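Local coordinates for protein endoglucanase A (PDB 1EDG) that probably hydrolyses internal beta-1,4-glucosidic bonds of cellulose, as a family 5 glycoside hydrolase with endoglucanase activity, at residues Leu29-Asn34 against Lys73-Val78; Gln65-Ile70 against Ile111-Tyr116; Gln201-Thr206 against Leu219-Tyr224. All coordinates share one frame; numbering follows the deposited sequence.

All three contacts belong to one eight-stranded parallel barrel wrapped by helices. Interactions 1 and 2 are neighbours, their centres about 9 Å apart, and their segments alternate along the chain: 29-34, 65-70, 73-78, 111-116. Helix 64-73 runs on into strand 77-80, and Y116, which starts the third strand, probably bonds to the backbone of N76 and V78, so the two contacts together join the first three strands. Interaction 3 comes later in the chain, on the fifth strand, with its centre about 23 Å from that of interaction 1 and 27 Å from that of interaction 2. In order, they join neighbouring strands, outer-layer helices, and a helix with its following strand.

Interaction 1 (Leu29-Asn34 against Lys73-Val78); sequences LRLGWN and KGFNTV
W33 and F75 meet as a T-shaped aromatic pair on the outer side of a (beta/alpha)8, or TIM, barrel, where strands 32-34 and 77-80, the first two of the barrel, run parallel. The five-membered ring of W33 turns its edge toward the face of F75, with centroids 5.4 Å apart and planes 58° apart, so the T is tilted. W33 CB lies over that phenyl ring too, a CH-pi contact 4.1 Å from the centroid. A rigid, flat phenylalanine suits this place: it packs beside the strand with I70 and I368 of the covering helices, while L31 brings CD2 to within 3.6 Å of its CE1. L31 can do so because CG stands anti to its backbone N (chi1 -180°). The indole nitrogen NE1 of W33 finds its partner in D341.

Glycine at 32 lets the backbones come close, G32 CA making a CA-H...O contact of 3.1 Å with T77 O. Between the backbones, W33 N donates to T77 O, and L31 O takes a bond from N76 N and a weaker one from T77 N. At the start of the contact both segments leave helices, R30 and G74 each with positive phi; at G74 this forms a Schellman motif, whose backbone angles call for glycine. The extended R30 reaches G74 O through NH1 in a weak bond, its NE being held by F376 O, while N76 turns ND2 to G28 O. T77 is matched to its site by its hydroxyl: OG1 donates to L29 O at 2.9 Å, with the C=O...OG1 angle at 109°, and approaches from the same face of that carbonyl as L31 N.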
loop_
_atom_site.group_PDB
_atom_site.type_symbol
_atom_site.label_atom_id
_atom_site.label_comp_id
_atom_site.label_asym_id
_atom_site.label_seq_id
_atom_site.Cartn_x
_atom_site.Cartn_y
_atom_site.Cartn_z
ATOM N N LEU A 29 -4.738 3.403 -12.996
ATOM C CA LEU A 29 -5.163 3.021 -11.646
ATOM C C LEU A 29 -5.886 4.195 -10.979
ATOM O O LEU A 29 -6.705 4.008 -10.069
ATOM C CB LEU A 29 -3.962 2.585 -10.795
ATOM C CG LEU A 29 -3.038 1.475 -11.323
ATOM C CD1 LEU A 29 -2.136 1.002 -10.200
ATOM C CD2 LEU A 29 -3.816 0.310 -11.849
ATOM N N ARG A 30 -5.532 5.400 -11.432
ATOM C CA ARG A 30 -6.106 6.680 -11.007
ATOM C C ARG A 30 -5.946 7.160 -9.559
ATOM O O ARG A 30 -5.343 8.213 -9.313
ATOM C CB ARG A 30 -7.572 6.782 -11.443
ATOM C CG ARG A 30 -8.082 8.212 -11.418
ATOM C CD ARG A 30 -9.500 8.331 -11.926
ATOM N NE ARG A 30 -9.911 9.732 -12.006
ATOM C CZ ARG A 30 -11.051 10.214 -11.519
ATOM N NH1 ARG A 30 -11.913 9.410 -10.906
ATOM N NH2 ARG A 30 -11.335 11.502 -11.656
ATOM N N LEU A 31 -6.529 6.419 -8.620
ATOM C CA LEU A 31 -6.479 6.746 -7.192
ATOM C C LEU A 31 -6.924 5.468 -6.487
ATOM O O LEU A 31 -7.850 4.802 -6.950
ATOM C CB LEU A 31 -7.456 7.888 -6.867
ATOM C CG LEU A 31 -7.534 8.370 -5.416
ATOM C CD1 LEU A 31 -6.227 9.021 -5.002
ATOM C CD2 LEU A 31 -8.683 9.356 -5.263
ATOM N N GLY A 32 -6.275 5.122 -5.381
ATOM C CA GLY A 32 -6.646 3.899 -4.686
ATOM C C GLY A 32 -7.147 4.045 -3.257
ATOM O O GLY A 32 -6.957 5.074 -2.607
ATOM N N TRP A 33 -7.740 2.970 -2.752
ATOM C CA TRP A 33 -8.270 2.936 -1.398
ATOM C C TRP A 33 -7.854 1.598 -0.766
ATOM O O TRP A 33 -7.886 0.563 -1.432
ATOM C CB TRP A 33 -9.796 3.039 -1.465
ATOM C CG TRP A 33 -10.493 3.032 -0.149
ATOM C CD1 TRP A 33 -10.661 4.087 0.699
ATOM C CD2 TRP A 33 -11.181 1.926 0.439
ATOM N NE1 TRP A 33 -11.426 3.706 1.778
ATOM C CE2 TRP A 33 -11.753 2.384 1.646
ATOM C CE3 TRP A 33 -11.375 0.591 0.061
ATOM C CZ2 TRP A 33 -12.512 1.549 2.482
ATOM C CZ3 TRP A 33 -12.131 -0.240 0.891
ATOM C CH2 TRP A 33 -12.688 0.247 2.086
ATOM N N ASN A 34 -7.427 1.635 0.495
ATOM C CA ASN A 34 -7.020 0.430 1.228
ATOM C C ASN A 34 -8.164 -0.145 2.062
ATOM O O ASN A 34 -8.817 0.595 2.797
ATOM C CB ASN A 34 -5.913 0.758 2.231
ATOM C CG ASN A 34 -4.531 0.698 1.636
ATOM O OD1 ASN A 34 -3.983 -0.383 1.453
ATOM N ND2 ASN A 34 -3.927 1.862 1.404
ATOM N N LYS A 73 -17.307 6.885 -6.060
ATOM C CA LYS A 73 -16.633 8.113 -5.661
ATOM C C LYS A 73 -15.528 8.547 -6.618
ATOM O O LYS A 73 -15.201 9.735 -6.696
ATOM C CB LYS A 73 -16.046 7.976 -4.257
ATOM C CG LYS A 73 -16.774 8.774 -3.204
ATOM C CD LYS A 73 -16.839 10.249 -3.562
ATOM C CE LYS A 73 -17.514 11.039 -2.461
ATOM N NZ LYS A 73 -18.079 12.317 -2.967
ATOM N N GLY A 74 -14.924 7.593 -7.317
ATOM C CA GLY A 74 -13.855 7.938 -8.239
ATOM C C GLY A 74 -12.606 7.081 -8.100
ATOM O O GLY A 74 -11.704 7.166 -8.936
ATOM N N PHE A 75 -12.536 6.278 -7.042
ATOM C CA PHE A 75 -11.385 5.395 -6.839
ATOM C C PHE A 75 -11.429 4.304 -7.904
ATOM O O PHE A 75 -12.508 3.816 -8.240
ATOM C CB PHE A 75 -11.454 4.735 -5.453
ATOM C CG PHE A 75 -11.249 5.688 -4.305
ATOM C CD1 PHE A 75 -9.964 6.051 -3.901
ATOM C CD2 PHE A 75 -12.339 6.211 -3.613
ATOM C CE1 PHE A 75 -9.770 6.921 -2.821
ATOM C CE2 PHE A 75 -12.158 7.075 -2.539
ATOM C CZ PHE A 75 -10.874 7.435 -2.140
ATOM N N ASN A 76 -10.279 3.929 -8.458
ATOM C CA ASN A 76 -10.265 2.868 -9.464
ATOM C C ASN A 76 -9.359 1.692 -9.065
ATOM O O ASN A 76 -9.185 0.736 -9.826
ATOM C CB ASN A 76 -9.869 3.403 -10.843
ATOM C CG ASN A 76 -10.282 2.464 -11.978
ATOM O OD1 ASN A 76 -11.364 1.875 -11.945
ATOM N ND2 ASN A 76 -9.430 2.322 -12.977
ATOM N N THR A 77 -8.834 1.743 -7.846
ATOM C CA THR A 77 -7.949 0.690 -7.353
ATOM C C THR A 77 -8.215 0.413 -5.881
ATOM O O THR A 77 -8.408 1.338 -5.095
ATOM C CB THR A 77 -6.467 1.118 -7.502
ATOM O OG1 THR A 77 -6.193 1.410 -8.879
ATOM C CG2 THR A 77 -5.523 0.017 -7.016
ATOM N N VAL A 78 -8.264 -0.863 -5.516
ATOM C CA VAL A 78 -8.447 -1.235 -4.119
ATOM C C VAL A 78 -7.260 -2.103 -3.707
ATOM O O VAL A 78 -6.915 -3.059 -4.409
ATOM C CB VAL A 78 -9.739 -2.071 -3.884
ATOM C CG1 VAL A 78 -9.843 -2.460 -2.410
ATOM C CG2 VAL A 78 -10.971 -1.284 -4.307
#

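Interaction 2 (Gln65-Ile70 against Ile111-Tyr116); sequences QMIDAI and IDNKMY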
loop_
_atom_site.group_PDB
_atom_site.type_symbol
_atom_site.label_atom_id
_atom_site.label_comp_id
_atom_site.label_asym_id
_atom_site.label_seq_id
_atom_site.Cartn_x
_atom_site.Cartn_y
_atom_site.Cartn_z
ATOM N N GLN A 65 -21.697 -3.968 -1.824
ATOM C CA GLN A 65 -22.211 -2.597 -1.773
ATOM C C GLN A 65 -21.139 -1.600 -1.330
ATOM O O GLN A 65 -21.061 -0.495 -1.865
ATOM C CB GLN A 65 -23.455 -2.514 -0.870
ATOM C CG GLN A 65 -23.788 -1.112 -0.299
ATOM C CD GLN A 65 -24.336 -0.092 -1.318
ATOM O OE1 GLN A 65 -23.802 0.077 -2.424
ATOM N NE2 GLN A 65 -25.384 0.626 -0.917
ATOM N N MET A 66 -20.300 -1.998 -0.377
ATOM C CA MET A 66 -19.231 -1.133 0.107
ATOM C C MET A 66 -18.293 -0.761 -1.039
ATOM O O MET A 66 -17.964 0.415 -1.227
ATOM C CB MET A 66 -18.426 -1.830 1.207
ATOM C CG MET A 66 -19.142 -1.967 2.534
ATOM S SD MET A 66 -18.159 -2.926 3.704
ATOM C CE MET A 66 -19.422 -3.380 4.896
ATOM N N ILE A 67 -17.879 -1.773 -1.802
ATOM C CA ILE A 67 -16.973 -1.595 -2.935
ATOM C C ILE A 67 -17.647 -0.766 -4.039
ATOM O O ILE A 67 -17.000 0.075 -4.675
ATOM C CB ILE A 67 -16.480 -2.973 -3.495
ATOM C CG1 ILE A 67 -15.807 -3.793 -2.384
ATOM C CG2 ILE A 67 -15.497 -2.776 -4.648
ATOM C CD1 ILE A 67 -14.688 -3.062 -1.655
ATOM N N ASP A 68 -18.945 -0.986 -4.252
ATOM C CA ASP A 68 -19.688 -0.228 -5.259
ATOM C C ASP A 68 -19.588 1.266 -4.936
ATOM O O ASP A 68 -19.382 2.096 -5.828
ATOM C CB ASP A 68 -21.172 -0.621 -5.266
ATOM C CG ASP A 68 -21.426 -2.010 -5.823
ATOM O OD1 ASP A 68 -20.546 -2.588 -6.501
ATOM O OD2 ASP A 68 -22.541 -2.523 -5.585
ATOM N N ALA A 69 -19.738 1.601 -3.657
ATOM C CA ALA A 69 -19.678 2.982 -3.202
ATOM C C ALA A 69 -18.301 3.614 -3.426
ATOM O O ALA A 69 -18.195 4.778 -3.835
ATOM C CB ALA A 69 -20.063 3.062 -1.743
ATOM N N ILE A 70 -17.252 2.846 -3.151
ATOM C CA ILE A 70 -15.879 3.314 -3.326
ATOM C C ILE A 70 -15.642 3.684 -4.792
ATOM O O ILE A 70 -15.111 4.759 -5.093
ATOM C CB ILE A 70 -14.860 2.223 -2.886
ATOM C CG1 ILE A 70 -15.027 1.912 -1.394
ATOM C CG2 ILE A 70 -13.432 2.643 -3.216
ATOM C CD1 ILE A 70 -14.861 3.110 -0.500
ATOM N N ILE A 111 -12.940 -6.776 -8.896
ATOM C CA ILE A 111 -12.754 -7.153 -10.290
ATOM C C ILE A 111 -14.055 -7.011 -11.085
ATOM O O ILE A 111 -14.033 -6.572 -12.237
ATOM C CB ILE A 111 -12.219 -8.601 -10.415
ATOM C CG1 ILE A 111 -10.814 -8.707 -9.810
ATOM C CG2 ILE A 111 -12.211 -9.051 -11.871
ATOM C CD1 ILE A 111 -9.749 -7.881 -10.521
ATOM N N ASP A 112 -15.185 -7.365 -10.475
ATOM C CA ASP A 112 -16.471 -7.258 -11.160
ATOM C C ASP A 112 -16.871 -5.805 -11.395
ATOM O O ASP A 112 -17.717 -5.516 -12.239
ATOM C CB ASP A 112 -17.566 -8.020 -10.400
ATOM C CG ASP A 112 -17.389 -9.538 -10.481
ATOM O OD1 ASP A 112 -16.604 -10.021 -11.330
ATOM O OD2 ASP A 112 -18.039 -10.252 -9.686
ATOM N N ASN A 113 -16.259 -4.896 -10.642
ATOM C CA ASN A 113 -16.511 -3.467 -10.793
ATOM C C ASN A 113 -15.487 -2.852 -11.754
ATOM O O ASN A 113 -15.324 -1.634 -11.795
ATOM C CB ASN A 113 -16.437 -2.761 -9.436
ATOM C CG ASN A 113 -17.778 -2.729 -8.715
ATOM O OD1 ASN A 113 -18.828 -2.586 -9.339
ATOM N ND2 ASN A 113 -17.745 -2.850 -7.396
ATOM N N LYS A 114 -14.790 -3.699 -12.514
ATOM C CA LYS A 114 -13.771 -3.264 -13.478
ATOM C C LYS A 114 -12.649 -2.456 -12.826
ATOM O O LYS A 114 -12.034 -1.597 -13.464
ATOM C CB LYS A 114 -14.412 -2.451 -14.608
ATOM C CG LYS A 114 -15.349 -3.250 -15.505
ATOM C CD LYS A 114 -16.546 -2.401 -15.924
ATOM C CE LYS A 114 -17.431 -2.077 -14.708
ATOM N NZ LYS A 114 -18.502 -1.072 -14.976
ATOM N N MET A 115 -12.388 -2.729 -11.553
ATOM C CA MET A 115 -11.351 -2.020 -10.818
ATOM C C MET A 115 -10.051 -2.803 -10.806
ATOM O O MET A 115 -10.008 -3.968 -11.203
ATOM C CB MET A 115 -11.784 -1.786 -9.372
ATOM C CG MET A 115 -13.031 -0.946 -9.213
ATOM S SD MET A 115 -13.559 -0.878 -7.493
ATOM C CE MET A 115 -12.741 0.583 -6.935
ATOM N N TYR A 116 -8.982 -2.136 -10.390
ATOM C CA TYR A 116 -7.682 -2.776 -10.269
ATOM C C TYR A 116 -7.550 -3.195 -8.795
ATOM O O TYR A 116 -8.094 -2.535 -7.901
ATOM C CB TYR A 116 -6.570 -1.800 -10.670
ATOM C CG TYR A 116 -6.501 -1.555 -12.163
ATOM C CD1 TYR A 116 -7.304 -0.586 -12.773
ATOM C CD2 TYR A 116 -5.663 -2.324 -12.971
ATOM C CE1 TYR A 116 -7.277 -0.399 -14.152
ATOM C CE2 TYR A 116 -5.626 -2.145 -14.348
ATOM C CZ TYR A 116 -6.439 -1.182 -14.935
ATOM O OH TYR A 116 -6.423 -1.027 -16.307
#
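Helix 64-73 passes the turn 111-114, D68 CA and N113 CA being 7.2 Å apart. The turn is of type I and ends helix 97-111; K114, with positive phi, is the C-prime residue of the Schellman motif there, its N bonding to I111 O, and the chain then leads toward strand 116-120.

The side chain of D68 starts away from the turn and brings OD1 back to it, while N113 directs its amide toward D68. ND2 donates to D68 OD1 at 3.0 Å, in a fairly straight bond (158° at the hydrogen) that lies in the amide plane and meets the oxygen nearly along its C-O axis. Carboxylate and amide planes are turned 73° apart. OD1 is also the salt-bridge partner of K64 NZ, so one oxygen serves two donors, and the lysine would probably temper the charge that an aspartate brings to this partly exposed position.

In the TIM-barrel fold this is where neighbouring outer helices meet, one at its side and one at its C-terminal end, next to the second and third strands. Apolar residues take over on the barrel side of the polar pair. I67 CG2 lies 3.6 Å from N113 ND2 and 3.9 Å from M115 SD, touching amide and thioether at once. Methionine suits the spot because its flexible chain bends at chi3 (92°) and lays CE near I70, 4.3 Å from CG2, while also packing on V78 of strand 77-80.

Interaction 3 (Gln201-Thr206 against Leu219-Tyr224); sequences QDFVNT and LMCPGY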
loop_
_atom_site.group_PDB
_atom_site.type_symbol
_atom_site.label_atom_id
_atom_site.label_comp_id
_atom_site.label_asym_id
_atom_site.label_seq_id
_atom_site.Cartn_x
_atom_site.Cartn_y
_atom_site.Cartn_z
ATOM N N GLN A 201 13.441 -10.945 -4.950
ATOM C CA GLN A 201 13.847 -11.763 -6.085
ATOM C C GLN A 201 13.139 -13.124 -6.058
ATOM O O GLN A 201 12.646 -13.592 -7.086
ATOM C CB GLN A 201 15.370 -11.946 -6.090
ATOM C CG GLN A 201 15.889 -12.674 -7.309
ATOM C CD GLN A 201 15.661 -11.900 -8.594
ATOM O OE1 GLN A 201 16.322 -10.894 -8.841
ATOM N NE2 GLN A 201 14.733 -12.364 -9.415
ATOM N N ASP A 202 13.072 -13.749 -4.885
ATOM C CA ASP A 202 12.401 -15.049 -4.751
ATOM C C ASP A 202 10.909 -14.929 -5.085
ATOM O O ASP A 202 10.343 -15.800 -5.744
ATOM C CB ASP A 202 12.576 -15.608 -3.332
ATOM C CG ASP A 202 14.017 -16.006 -3.029
ATOM O OD1 ASP A 202 14.717 -16.491 -3.945
ATOM O OD2 ASP A 202 14.455 -15.832 -1.873
ATOM N N PHE A 203 10.289 -13.846 -4.615
ATOM C CA PHE A 203 8.873 -13.558 -4.864
ATOM C C PHE A 203 8.619 -13.495 -6.373
ATOM O O PHE A 203 7.722 -14.169 -6.892
ATOM C CB PHE A 203 8.502 -12.233 -4.171
ATOM C CG PHE A 203 7.327 -11.510 -4.783
ATOM C CD1 PHE A 203 6.073 -12.112 -4.865
ATOM C CD2 PHE A 203 7.480 -10.213 -5.261
ATOM C CE1 PHE A 203 4.986 -11.430 -5.417
ATOM C CE2 PHE A 203 6.404 -9.519 -5.814
ATOM C CZ PHE A 203 5.151 -10.129 -5.893
ATOM N N VAL A 204 9.432 -12.706 -7.075
ATOM C CA VAL A 204 9.302 -12.565 -8.524
ATOM C C VAL A 204 9.504 -13.905 -9.246
ATOM O O VAL A 204 8.679 -14.307 -10.068
ATOM C CB VAL A 204 10.306 -11.508 -9.073
ATOM C CG1 VAL A 204 10.245 -11.447 -10.597
ATOM C CG2 VAL A 204 9.999 -10.139 -8.475
ATOM N N ASN A 205 10.583 -14.610 -8.915
ATOM C CA ASN A 205 10.874 -15.900 -9.541
ATOM C C ASN A 205 9.748 -16.907 -9.380
ATOM O O ASN A 205 9.371 -17.582 -10.344
ATOM C CB ASN A 205 12.178 -16.484 -8.995
ATOM C CG ASN A 205 13.401 -15.727 -9.481
ATOM O OD1 ASN A 205 13.315 -14.942 -10.424
ATOM N ND2 ASN A 205 14.535 -15.947 -8.836
ATOM N N THR A 206 9.204 -16.994 -8.171
ATOM C CA THR A 206 8.114 -17.924 -7.875
ATOM C C THR A 206 6.858 -17.626 -8.698
ATOM O O THR A 206 6.272 -18.526 -9.302
ATOM C CB THR A 206 7.771 -17.902 -6.369
ATOM O OG1 THR A 206 8.929 -18.289 -5.620
ATOM C CG2 THR A 206 6.620 -18.851 -6.054
ATOM N N LEU A 219 4.122 -6.539 -10.768
ATOM C CA LEU A 219 4.469 -6.942 -9.413
ATOM C C LEU A 219 5.037 -5.735 -8.665
ATOM O O LEU A 219 5.720 -4.911 -9.262
ATOM C CB LEU A 219 5.513 -8.069 -9.452
ATOM C CG LEU A 219 5.164 -9.310 -10.286
ATOM C CD1 LEU A 219 6.323 -10.306 -10.283
ATOM C CD2 LEU A 219 3.897 -9.975 -9.745
ATOM N N MET A 220 4.757 -5.631 -7.368
ATOM C CA MET A 220 5.254 -4.519 -6.561
ATOM C C MET A 220 6.296 -4.987 -5.552
ATOM O O MET A 220 6.129 -6.028 -4.906
ATOM C CB MET A 220 4.101 -3.834 -5.819
ATOM C CG MET A 220 3.193 -3.004 -6.710
ATOM S SD MET A 220 1.650 -2.513 -5.879
ATOM C CE MET A 220 2.262 -1.417 -4.589
ATOM N N CYS A 221 7.348 -4.186 -5.391
ATOM C CA CYS A 221 8.428 -4.501 -4.467
ATOM C C CYS A 221 8.846 -3.288 -3.641
ATOM O O CYS A 221 9.099 -2.212 -4.195
ATOM C CB CYS A 221 9.655 -5.004 -5.239
ATOM S SG CYS A 221 9.377 -6.491 -6.206
ATOM N N PRO A 222 8.841 -3.416 -2.302
ATOM C CA PRO A 222 9.229 -2.337 -1.399
ATOM C C PRO A 222 10.694 -2.504 -0.972
ATOM O O PRO A 222 11.302 -3.564 -1.196
ATOM C CB PRO A 222 8.313 -2.559 -0.198
ATOM C CG PRO A 222 8.271 -4.046 -0.112
ATOM C CD PRO A 222 8.117 -4.476 -1.562
ATOM N N GLY A 223 11.249 -1.436 -0.413
ATOM C CA GLY A 223 12.597 -1.463 0.123
ATOM C C GLY A 223 12.389 -1.580 1.625
ATOM O O GLY A 223 11.272 -1.864 2.066
ATOM N N TYR A 224 13.423 -1.324 2.419
ATOM C CA TYR A 224 13.318 -1.416 3.880
ATOM C C TYR A 224 12.145 -0.587 4.433
ATOM O O TYR A 224 12.070 0.627 4.203
ATOM C CB TYR A 224 14.639 -0.980 4.533
ATOM C CG TYR A 224 14.740 -1.315 6.009
ATOM C CD1 TYR A 224 15.120 -2.587 6.431
ATOM C CD2 TYR A 224 14.425 -0.369 6.977
ATOM C CE1 TYR A 224 15.177 -2.910 7.785
ATOM C CE2 TYR A 224 14.476 -0.679 8.333
ATOM C CZ TYR A 224 14.849 -1.952 8.732
ATOM O OH TYR A 224 14.845 -2.265 10.073
#
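C221 places its sulfur at the edge of the F203 ring, SG lying in the ring plane 5.4 Å from the centroid, while F203 CE2 comes within 3.6 Å of the backbone oxygen M220 O. The two segments share no hydrogen bond; apolar packing and this sulfur-aromatic contact hold them together, and on the helix side the contact rests on just two residues, F203 and V204.

F203 has CG anti to its backbone N (chi1 155°), which carries the ring out from the helix toward the strand. There CE2 and CZ bear on L219, the former 4.0 Å from CB. Phenylalanine is well suited to this span: its long, flat ring reaches the strand and also meets F165 of strand 163-166 and the ring of W149 from helix 138-155.

The 201-206 part of helix 187-209 runs nearly antiparallel to strand 219-222, at 170°, with the two axes approaching to 9.8 Å, as expected of a helix and the strand that follows it in a (beta/alpha)8 barrel, here the fifth strand. L219 and C221 alternate with M220, whose side chain points away from the helix and packs on I164 and E166 of the neighbouring strand.

V204 fills the side next to F203. Both its methyls, CG1 and CG2, face L219 CD1, each 4.1 Å from it, and CG2 also approaches C221 SG at 4.3 Å. A compact beta-branched residue fits here because both branches are used at once, and the side chain also packs on P239 and D241. Leucine answers with a fork of its own: CD1 goes to the valine while L219 CD2 lies 4.1 Å from F203 CZ.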